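Side-chain contacts in VIN1 (Oscarella pearsei, PDB 6BFI), which binds actin filaments and may play a role in cell-cell adhesion, as a sponge member of the vinculin/alpha-catenin family: residues I729-N732 with A733-L736; A800-L803 with M804-V807; K530-S533 with V534-A538; E409-A412 with H413-R416. All coordinates share one frame; numbering follows the deposited sequence.

Contact 1. Residues I729-N732 with A733-L736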
loop_
_atom_site.group_PDB
_atom_site.type_symbol
_atom_site.label_atom_id
_atom_site.label_comp_id
_atom_site.label_asym_id
_atom_site.label_seq_id
_atom_site.Cartn_x
_atom_site.Cartn_y
_atom_site.Cartn_z
ATOM N N ILE A 729 -22.633 -11.155 -11.000
ATOM C CA ILE A 729 -21.492 -10.922 -10.119
ATOM C C ILE A 729 -21.138 -9.442 -10.088
ATOM O O ILE A 729 -20.747 -8.902 -9.045
ATOM C CB ILE A 729 -20.292 -11.783 -10.555
ATOM C CG1 ILE A 729 -20.610 -13.266 -10.384
ATOM C CG2 ILE A 729 -19.046 -11.424 -9.754
ATOM C CD1 ILE A 729 -19.502 -14.180 -10.844
ATOM N N ALA A 730 -21.274 -8.758 -11.227
ATOM C CA ALA A 730 -20.983 -7.328 -11.267
ATOM C C ALA A 730 -21.954 -6.546 -10.391
ATOM O O ALA A 730 -21.546 -5.661 -9.628
ATOM C CB ALA A 730 -21.028 -6.824 -12.710
ATOM N N LEU A 731 -23.248 -6.862 -10.487
ATOM C CA LEU A 731 -24.235 -6.178 -9.654
ATOM C C LEU A 731 -24.001 -6.469 -8.173
ATOM O O LEU A 731 -24.109 -5.568 -7.326
ATOM C CB LEU A 731 -25.644 -6.594 -10.075
ATOM C CG LEU A 731 -26.818 -5.853 -9.434
ATOM C CD1 LEU A 731 -26.675 -4.353 -9.630
ATOM C CD2 LEU A 731 -28.134 -6.348 -10.014
ATOM N N ASN A 732 -23.668 -7.721 -7.847
ATOM C CA ASN A 732 -23.323 -8.056 -6.468
ATOM C C ASN A 732 -22.126 -7.248 -5.985
ATOM O O ASN A 732 -22.098 -6.798 -4.835
ATOM C CB ASN A 732 -23.044 -9.553 -6.345
ATOM C CG ASN A 732 -24.213 -10.317 -5.760
ATOM O OD1 ASN A 732 -25.353 -9.852 -5.792
ATOM N ND2 ASN A 732 -23.934 -11.495 -5.214
ATOM N N ALA A 733 -21.129 -7.053 -6.852
ATOM C CA ALA A 733 -19.983 -6.229 -6.484
ATOM C C ALA A 733 -20.382 -4.774 -6.276
ATOM O O ALA A 733 -19.817 -4.097 -5.408
ATOM C CB ALA A 733 -18.896 -6.334 -7.552
ATOM N N GLN A 734 -21.347 -4.278 -7.054
ATOM C CA GLN A 734 -21.864 -2.933 -6.822
ATOM C C GLN A 734 -22.466 -2.817 -5.428
ATOM O O GLN A 734 -22.121 -1.908 -4.660
ATOM C CB GLN A 734 -22.906 -2.571 -7.882
ATOM C CG GLN A 734 -22.381 -2.532 -9.307
ATOM C CD GLN A 734 -23.448 -2.109 -10.303
ATOM O OE1 GLN A 734 -24.568 -1.764 -9.922
ATOM N NE2 GLN A 734 -23.105 -2.136 -11.585
ATOM N N GLU A 735 -23.370 -3.739 -5.081
ATOM C CA GLU A 735 -23.996 -3.689 -3.762
ATOM C C GLU A 735 -22.962 -3.830 -2.649
ATOM O O GLU A 735 -23.052 -3.153 -1.615
ATOM C CB GLU A 735 -25.066 -4.775 -3.651
ATOM C CG GLU A 735 -26.297 -4.503 -4.500
ATOM C CD GLU A 735 -27.226 -5.698 -4.586
ATOM O OE1 GLU A 735 -26.751 -6.836 -4.395
ATOM O OE2 GLU A 735 -28.432 -5.497 -4.844
ATOM N N LEU A 736 -21.964 -4.696 -2.849
ATOM C CA LEU A 736 -20.898 -4.842 -1.863
ATOM C C LEU A 736 -20.134 -3.537 -1.682
ATOM O O LEU A 736 -19.782 -3.166 -0.556
ATOM C CB LEU A 736 -19.945 -5.962 -2.279
ATOM C CG LEU A 736 -18.703 -6.127 -1.400
ATOM C CD1 LEU A 736 -19.082 -6.671 -0.029
ATOM C CD2 LEU A 736 -17.666 -7.015 -2.071
#
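Leu731 and Gln734 meet on the exposed side of helix 718-745, three residues apart. The CD1 methyl of Leu731 lies 3.4 Å from Gln734 OE1, a van der Waals contact of a methyl with the amide oxygen. CG of Leu731 stands opposite its own backbone N (chi1 -173°), which swings the branched end along the helix toward Gln734. The Gln734 chain takes another course. Its CG lies beside the backbone N and the rest runs out extended. On the way CG rests 3.3 Å from Ala730 O, so the methylene packs on the preceding turn.

Glu735 also leans back over that turn, with CG 3.7 Å from Leu731 O. Its OE1 comes within 3.6 Å of Asn732 OD1, a close approach of two oxygens. The amide and carboxylate planes are turned 30° from each other.

The backbone is regular alpha helix. Ala733 N bonds Ile729 O at 2.9 Å, and Glu735 N bonds Leu731 O at 3.0 Å. The small Ala733 side chain sits close to this backbone, its CB 3.4 Å from Ala730 O.

The buried side of the helix packs into a helical bundle, as in the vinculin family. Ile729 touches Lys701 and Met705 of helix 690-710, and Asn732 lies on Gln697 and Lys701. Ala730 and Ala733 face helix 763-778, while Ile729 and Leu736 reach helix 786-817.

Contact 2. Residues A800-L803 with M804-V807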
loop_
_atom_site.group_PDB
_atom_site.type_symbol
_atom_site.label_atom_id
_atom_site.label_comp_id
_atom_site.label_asym_id
_atom_site.label_seq_id
_atom_site.Cartn_x
_atom_site.Cartn_y
_atom_site.Cartn_z
ATOM N N ALA A 800 -10.996 -12.778 -12.482
ATOM C CA ALA A 800 -11.864 -13.328 -11.442
ATOM C C ALA A 800 -11.087 -13.624 -10.166
ATOM O O ALA A 800 -11.584 -13.379 -9.059
ATOM C CB ALA A 800 -12.559 -14.592 -11.953
ATOM N N GLU A 801 -9.873 -14.162 -10.297
ATOM C CA GLU A 801 -9.025 -14.371 -9.128
ATOM C C GLU A 801 -8.749 -13.054 -8.412
ATOM O O GLU A 801 -8.861 -12.966 -7.182
ATOM C CB GLU A 801 -7.716 -15.047 -9.541
ATOM C CG GLU A 801 -7.860 -16.519 -9.880
ATOM C CD GLU A 801 -6.603 -17.102 -10.496
ATOM O OE1 GLU A 801 -5.813 -16.331 -11.080
ATOM O OE2 GLU A 801 -6.401 -18.331 -10.392
ATOM N N ASN A 802 -8.396 -12.012 -9.172
ATOM C CA ASN A 802 -8.164 -10.707 -8.562
ATOM C C ASN A 802 -9.410 -10.200 -7.841
ATOM O O ASN A 802 -9.318 -9.657 -6.730
ATOM C CB ASN A 802 -7.707 -9.711 -9.625
ATOM C CG ASN A 802 -7.606 -8.301 -9.092
ATOM O OD1 ASN A 802 -8.222 -7.381 -9.625
ATOM N ND2 ASN A 802 -6.833 -8.124 -8.029
ATOM N N LEU A 803 -10.586 -10.381 -8.449
ATOM C CA LEU A 803 -11.824 -9.961 -7.797
ATOM C C LEU A 803 -12.047 -10.707 -6.487
ATOM O O LEU A 803 -12.440 -10.105 -5.483
ATOM C CB LEU A 803 -13.018 -10.171 -8.728
ATOM C CG LEU A 803 -14.372 -9.804 -8.114
ATOM C CD1 LEU A 803 -14.393 -8.341 -7.689
ATOM C CD2 LEU A 803 -15.511 -10.102 -9.077
ATOM N N MET A 804 -11.800 -12.019 -6.476
ATOM C CA MET A 804 -12.026 -12.787 -5.253
ATOM C C MET A 804 -11.043 -12.394 -4.154
ATOM O O MET A 804 -11.438 -12.241 -2.990
ATOM C CB MET A 804 -11.951 -14.283 -5.553
ATOM C CG MET A 804 -13.191 -14.809 -6.266
ATOM S SD MET A 804 -14.686 -13.946 -5.723
ATOM C CE MET A 804 -15.730 -15.307 -5.237
ATOM N N ARG A 805 -9.763 -12.220 -4.499
ATOM C CA ARG A 805 -8.798 -11.713 -3.525
ATOM C C ARG A 805 -9.263 -10.386 -2.940
ATOM O O ARG A 805 -9.235 -10.180 -1.718
ATOM C CB ARG A 805 -7.422 -11.553 -4.174
ATOM C CG ARG A 805 -6.700 -12.855 -4.451
ATOM C CD ARG A 805 -5.243 -12.598 -4.805
ATOM N NE ARG A 805 -5.109 -11.739 -5.978
ATOM C CZ ARG A 805 -4.974 -12.187 -7.221
ATOM N NH1 ARG A 805 -4.948 -13.491 -7.457
ATOM N NH2 ARG A 805 -4.860 -11.332 -8.227
ATOM N N THR A 806 -9.717 -9.480 -3.808
ATOM C CA THR A 806 -10.177 -8.177 -3.343
ATOM C C THR A 806 -11.364 -8.310 -2.393
ATOM O O THR A 806 -11.400 -7.656 -1.346
ATOM C CB THR A 806 -10.536 -7.298 -4.540
ATOM O OG1 THR A 806 -9.381 -7.137 -5.371
ATOM C CG2 THR A 806 -11.013 -5.932 -4.077
ATOM N N VAL A 807 -12.338 -9.159 -2.734
ATOM C CA VAL A 807 -13.519 -9.317 -1.886
ATOM C C VAL A 807 -13.134 -9.888 -0.526
ATOM O O VAL A 807 -13.648 -9.455 0.514
ATOM C CB VAL A 807 -14.572 -10.193 -2.590
ATOM C CG1 VAL A 807 -15.717 -10.524 -1.639
ATOM C CG2 VAL A 807 -15.101 -9.493 -3.834
#
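Asn802 O is gripped twice by Thr806, through OG1 at 2.9 Å and through the backbone N at 3.0 Å. The two donors arrive from opposite faces of the carbonyl plane. This is a threonine hydroxyl bonded to the carbonyl four residues earlier, within a helix of the vinculin-family bundle. OG1 lies beside its own backbone N (chi1 -60°), which turns the hydroxyl back toward that oxygen. With a valine in its place, Asn802 O would probably keep the backbone bond but lose the hydroxyl as its second donor.

Thr806 and Leu803 both pack on Ile766 of helix 763-778. Leu803 also meets Met702 of helix 690-710, and Met804 lies against helix 669-682. Along the helix, Leu803 CD1 and Val807 CG2 make a looser apolar contact at 4.1 Å.

Arg805 folds back over the preceding turn, its chain bent at chi3 (-59°). One face of the guanidinium lies over the Glu801-Asn802 backbone. Its plane is 45° from the Asn802 amide. NH2 also makes a weak hydrogen bond to Glu256 O. Glu801 OE1 remains 4.7 Å from Arg805 NH1, not in contact, though the opposite charges would probably attract weakly. The closest approach of the guanidinium to Asn802 is NH2 to CA, at 3.4 Å.

Contact 3. Residues K530-S533 with V534-A538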
loop_
_atom_site.group_PDB
_atom_site.type_symbol
_atom_site.label_atom_id
_atom_site.label_comp_id
_atom_site.label_asym_id
_atom_site.label_seq_id
_atom_site.Cartn_x
_atom_site.Cartn_y
_atom_site.Cartn_z
ATOM N N LYS A 530 20.860 15.093 30.346
ATOM C CA LYS A 530 19.678 14.345 30.759
ATOM C C LYS A 530 18.414 15.183 30.606
ATOM O O LYS A 530 17.365 14.674 30.190
ATOM C CB LYS A 530 19.847 13.869 32.201
ATOM C CG LYS A 530 19.073 12.603 32.538
ATOM C CD LYS A 530 19.350 11.508 31.517
ATOM C CE LYS A 530 19.510 10.151 32.181
ATOM N NZ LYS A 530 20.761 10.073 32.984
ATOM N N ALA A 531 18.499 16.479 30.918
ATOM C CA ALA A 531 17.336 17.353 30.809
ATOM C C ALA A 531 16.887 17.504 29.360
ATOM O O ALA A 531 15.689 17.421 29.058
ATOM C CB ALA A 531 17.649 18.720 31.421
ATOM N N SER A 532 17.836 17.730 28.445
ATOM C CA SER A 532 17.470 17.859 27.039
ATOM C C SER A 532 16.972 16.537 26.471
ATOM O O SER A 532 16.085 16.530 25.610
ATOM C CB SER A 532 18.654 18.390 26.224
ATOM O OG SER A 532 19.754 17.500 26.254
ATOM N N SER A 533 17.521 15.413 26.942
ATOM C CA SER A 533 16.969 14.114 26.571
ATOM C C SER A 533 15.513 13.992 27.010
ATOM O O SER A 533 14.666 13.497 26.253
ATOM C CB SER A 533 17.809 12.993 27.181
ATOM O OG SER A 533 17.132 11.751 27.103
ATOM N N VAL A 534 15.204 14.444 28.227
ATOM C CA VAL A 534 13.822 14.432 28.697
ATOM C C VAL A 534 12.948 15.309 27.810
ATOM O O VAL A 534 11.821 14.938 27.458
ATOM C CB VAL A 534 13.756 14.870 30.171
ATOM C CG1 VAL A 534 12.320 15.138 30.586
ATOM C CG2 VAL A 534 14.381 13.809 31.060
ATOM N N ALA A 535 13.456 16.483 27.424
ATOM C CA ALA A 535 12.696 17.364 26.542
ATOM C C ALA A 535 12.414 16.698 25.198
ATOM O O ALA A 535 11.312 16.832 24.648
ATOM C CB ALA A 535 13.448 18.679 26.341
ATOM N N ARG A 536 13.395 15.970 24.657
ATOM C CA ARG A 536 13.190 15.300 23.376
ATOM C C ARG A 536 12.182 14.163 23.498
ATOM O O ARG A 536 11.344 13.972 22.607
ATOM C CB ARG A 536 14.524 14.786 22.829
ATOM C CG ARG A 536 15.496 15.890 22.436
ATOM C CD ARG A 536 16.669 15.349 21.627
ATOM N NE ARG A 536 17.514 14.445 22.404
ATOM C CZ ARG A 536 18.604 14.824 23.065
ATOM N NH1 ARG A 536 18.987 16.093 23.046
ATOM N NH2 ARG A 536 19.314 13.933 23.743
ATOM N N GLN A 537 12.241 13.398 24.592
ATOM C CA GLN A 537 11.261 12.332 24.787
ATOM C C GLN A 537 9.853 12.899 24.940
ATOM O O GLN A 537 8.889 12.356 24.385
ATOM C CB GLN A 537 11.643 11.488 26.002
ATOM C CG GLN A 537 12.969 10.761 25.853
ATOM C CD GLN A 537 13.351 9.979 27.091
ATOM O OE1 GLN A 537 12.578 9.159 27.589
ATOM N NE2 GLN A 537 14.552 10.230 27.600
ATOM N N ALA A 538 9.718 14.004 25.678
ATOM C CA ALA A 538 8.414 14.636 25.835
ATOM C C ALA A 538 7.881 15.146 24.501
ATOM O O ALA A 538 6.697 14.967 24.188
ATOM C CB ALA A 538 8.501 15.776 26.848
#
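Ser533 OG accepts a hydrogen bond from Gln537 NE2 at 3.0 Å, one turn further along helix 524-550. The serine oxygen lies almost in the plane of the glutamine amide, and the bond is bent (N-H...O angle 145°). OG stands opposite the Ser533 backbone N (chi1 166°), on the side where Gln537 reaches back. Gln537 NE2 also bonds Asp510 OD2 on helix 496-519, and with two acceptors the amide is probably fixed in its rotation. The Gln537 backbone N bonds Ser533 O at 2.9 Å.

Arg536 bends at chi3 (-65°) and lays one face of its guanidinium over Ser532 O and Ser533 CA. NH1 comes within 3.6 Å of Ser532 OG. That hydroxyl has its hydrogen-bond partners in the carbonyls of Ile528 (the stronger) and Ala529, which must share its one proton. The Arg536 side chain also touches Asn378. Replacing Arg536 with an alanine would probably strip the guanidinium from Ser532 O and Ser533 CA and leave Asn378 without this neighbour.

Further out, Val534 CG2 packs 3.2 Å from Lys530 O. One polar pair four residues apart, a tie to helix 496-519, and Ala531 and Ala535 against helix 572-584 fit a helix packed within a bundle, as in the vinculin family.

Contact 4. Residues E409-A412 with H413-R416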
loop_
_atom_site.group_PDB
_atom_site.type_symbol
_atom_site.label_atom_id
_atom_site.label_comp_id
_atom_site.label_asym_id
_atom_site.label_seq_id
_atom_site.Cartn_x
_atom_site.Cartn_y
_atom_site.Cartn_z
ATOM N N GLU A 409 28.808 8.498 13.095
ATOM C CA GLU A 409 27.624 8.503 13.946
ATOM C C GLU A 409 26.363 8.770 13.135
ATOM O O GLU A 409 25.312 8.172 13.399
ATOM C CB GLU A 409 27.775 9.535 15.064
ATOM C CG GLU A 409 28.737 9.116 16.163
ATOM C CD GLU A 409 28.845 10.148 17.270
ATOM O OE1 GLU A 409 28.310 11.264 17.101
ATOM O OE2 GLU A 409 29.465 9.841 18.309
ATOM N N PHE A 410 26.445 9.655 12.134
ATOM C CA PHE A 410 25.280 9.894 11.286
ATOM C C PHE A 410 24.918 8.648 10.486
ATOM O O PHE A 410 23.741 8.273 10.404
ATOM C CB PHE A 410 25.517 11.068 10.339
ATOM C CG PHE A 410 24.492 11.156 9.239
ATOM C CD1 PHE A 410 23.269 11.767 9.462
ATOM C CD2 PHE A 410 24.737 10.599 7.992
ATOM C CE1 PHE A 410 22.317 11.834 8.457
ATOM C CE2 PHE A 410 23.790 10.663 6.990
ATOM C CZ PHE A 410 22.578 11.284 7.225
ATOM N N GLU A 411 25.915 8.006 9.873
ATOM C CA GLU A 411 25.645 6.811 9.077
ATOM C C GLU A 411 24.972 5.731 9.919
ATOM O O GLU A 411 23.966 5.140 9.503
ATOM C CB GLU A 411 26.942 6.290 8.457
ATOM C CG GLU A 411 27.503 7.185 7.361
ATOM C CD GLU A 411 26.843 6.953 6.011
ATOM O OE1 GLU A 411 27.532 6.461 5.094
ATOM O OE2 GLU A 411 25.639 7.256 5.867
ATOM N N ALA A 412 25.507 5.474 11.118
ATOM C CA ALA A 412 24.887 4.484 11.995
ATOM C C ALA A 412 23.495 4.920 12.432
ATOM O O ALA A 412 22.597 4.081 12.590
ATOM C CB ALA A 412 25.775 4.227 13.213
ATOM N N HIS A 413 23.288 6.227 12.613
ATOM C CA HIS A 413 21.979 6.728 13.018
ATOM C C HIS A 413 20.926 6.447 11.948
ATOM O O HIS A 413 19.917 5.780 12.207
ATOM C CB HIS A 413 22.067 8.224 13.319
ATOM C CG HIS A 413 20.756 8.849 13.684
ATOM N ND1 HIS A 413 20.056 8.505 14.820
ATOM C CD2 HIS A 413 20.021 9.801 13.063
ATOM C CE1 HIS A 413 18.946 9.217 14.883
ATOM N NE2 HIS A 413 18.899 10.011 13.828
ATOM N N THR A 414 21.148 6.947 10.730
ATOM C CA THR A 414 20.160 6.749 9.673
ATOM C C THR A 414 20.000 5.275 9.315
ATOM O O THR A 414 18.880 4.831 9.013
ATOM C CB THR A 414 20.532 7.571 8.436
ATOM O OG1 THR A 414 19.566 7.349 7.402
ATOM C CG2 THR A 414 21.919 7.200 7.922
ATOM N N ALA A 415 21.085 4.497 9.363
ATOM C CA ALA A 415 20.951 3.056 9.177
ATOM C C ALA A 415 20.026 2.456 10.228
ATOM O O ALA A 415 19.201 1.586 9.919
ATOM C CB ALA A 415 22.324 2.384 9.222
ATOM N N ARG A 416 20.136 2.923 11.476
ATOM C CA ARG A 416 19.265 2.415 12.531
ATOM C C ARG A 416 17.814 2.813 12.293
ATOM O O ARG A 416 16.898 2.013 12.531
ATOM C CB ARG A 416 19.743 2.915 13.892
ATOM C CG ARG A 416 18.953 2.366 15.064
ATOM C CD ARG A 416 19.107 0.859 15.178
ATOM N NE ARG A 416 18.583 0.364 16.446
ATOM C CZ ARG A 416 18.784 -0.863 16.912
ATOM N NH1 ARG A 416 19.502 -1.733 16.215
ATOM N NH2 ARG A 416 18.273 -1.219 18.082
#
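Phe410 and Thr414 form the tight part of this contact, on the buried side of helix 399-427. The Thr414 CG2 methyl lies over one face of the phenylalanine ring, offset toward the rim and 4.0 Å from CE2. It is also wedged against backbone, 3.3 Å from both Phe410 O and Glu411 O. The methyl occupies the position between its own backbone N and carbonyl carbon. Thr414 OG1 is thereby opposite the backbone N (chi1 179°) and bonds Ser449 OG and, weakly, Trp479 NE1, while the Phe410 ring meets the Trp479 ring. In the backbone, Thr414 N gives a nearly straight bond of 2.9 Å to Phe410 O.

His413 marks the edge of this packed region. Its CB rests 3.2 Å from Glu409 O, while the ring leads away and NE2 bonds Val379 O.

The other side is looser. Glu409, Ala412 and Arg416 are exposed, and the Glu409 side chain leads away from residues 413-416. Ala412 and Arg416 are joined by the backbone bond from Arg416 N to Ala412 O, at 2.9 Å. The arginine chain then leaves the helix, and NE forms a salt bridge to Asp375 OD2.

The chemistry is therefore divided. Apolar contact and backbone bonds hold the turn together, while the polar ends of His413, Thr414 and Arg416 bond to other parts of the chain.

How the contacts relate
All four contacts are short runs of about two turns within helices of an all-helical chain. They fall into two groups on opposite sides of its centre. Contacts 1 and 2 lie in the C-terminal helices, their centres 12 Å apart, and they touch. Ile729 CG2 packs on Leu803 CD2 at 3.8 Å, and Leu736 CD2 on Val807 CG2 at 4.0 Å. Both contacts also rest on helices 690-710 and 763-778, so they share one core. Contacts 3 and 4 have centres 20 Å apart and nearest atoms about 9 Å apart, without touching. The groups are far from each other, with centres 42 to 55 Å apart.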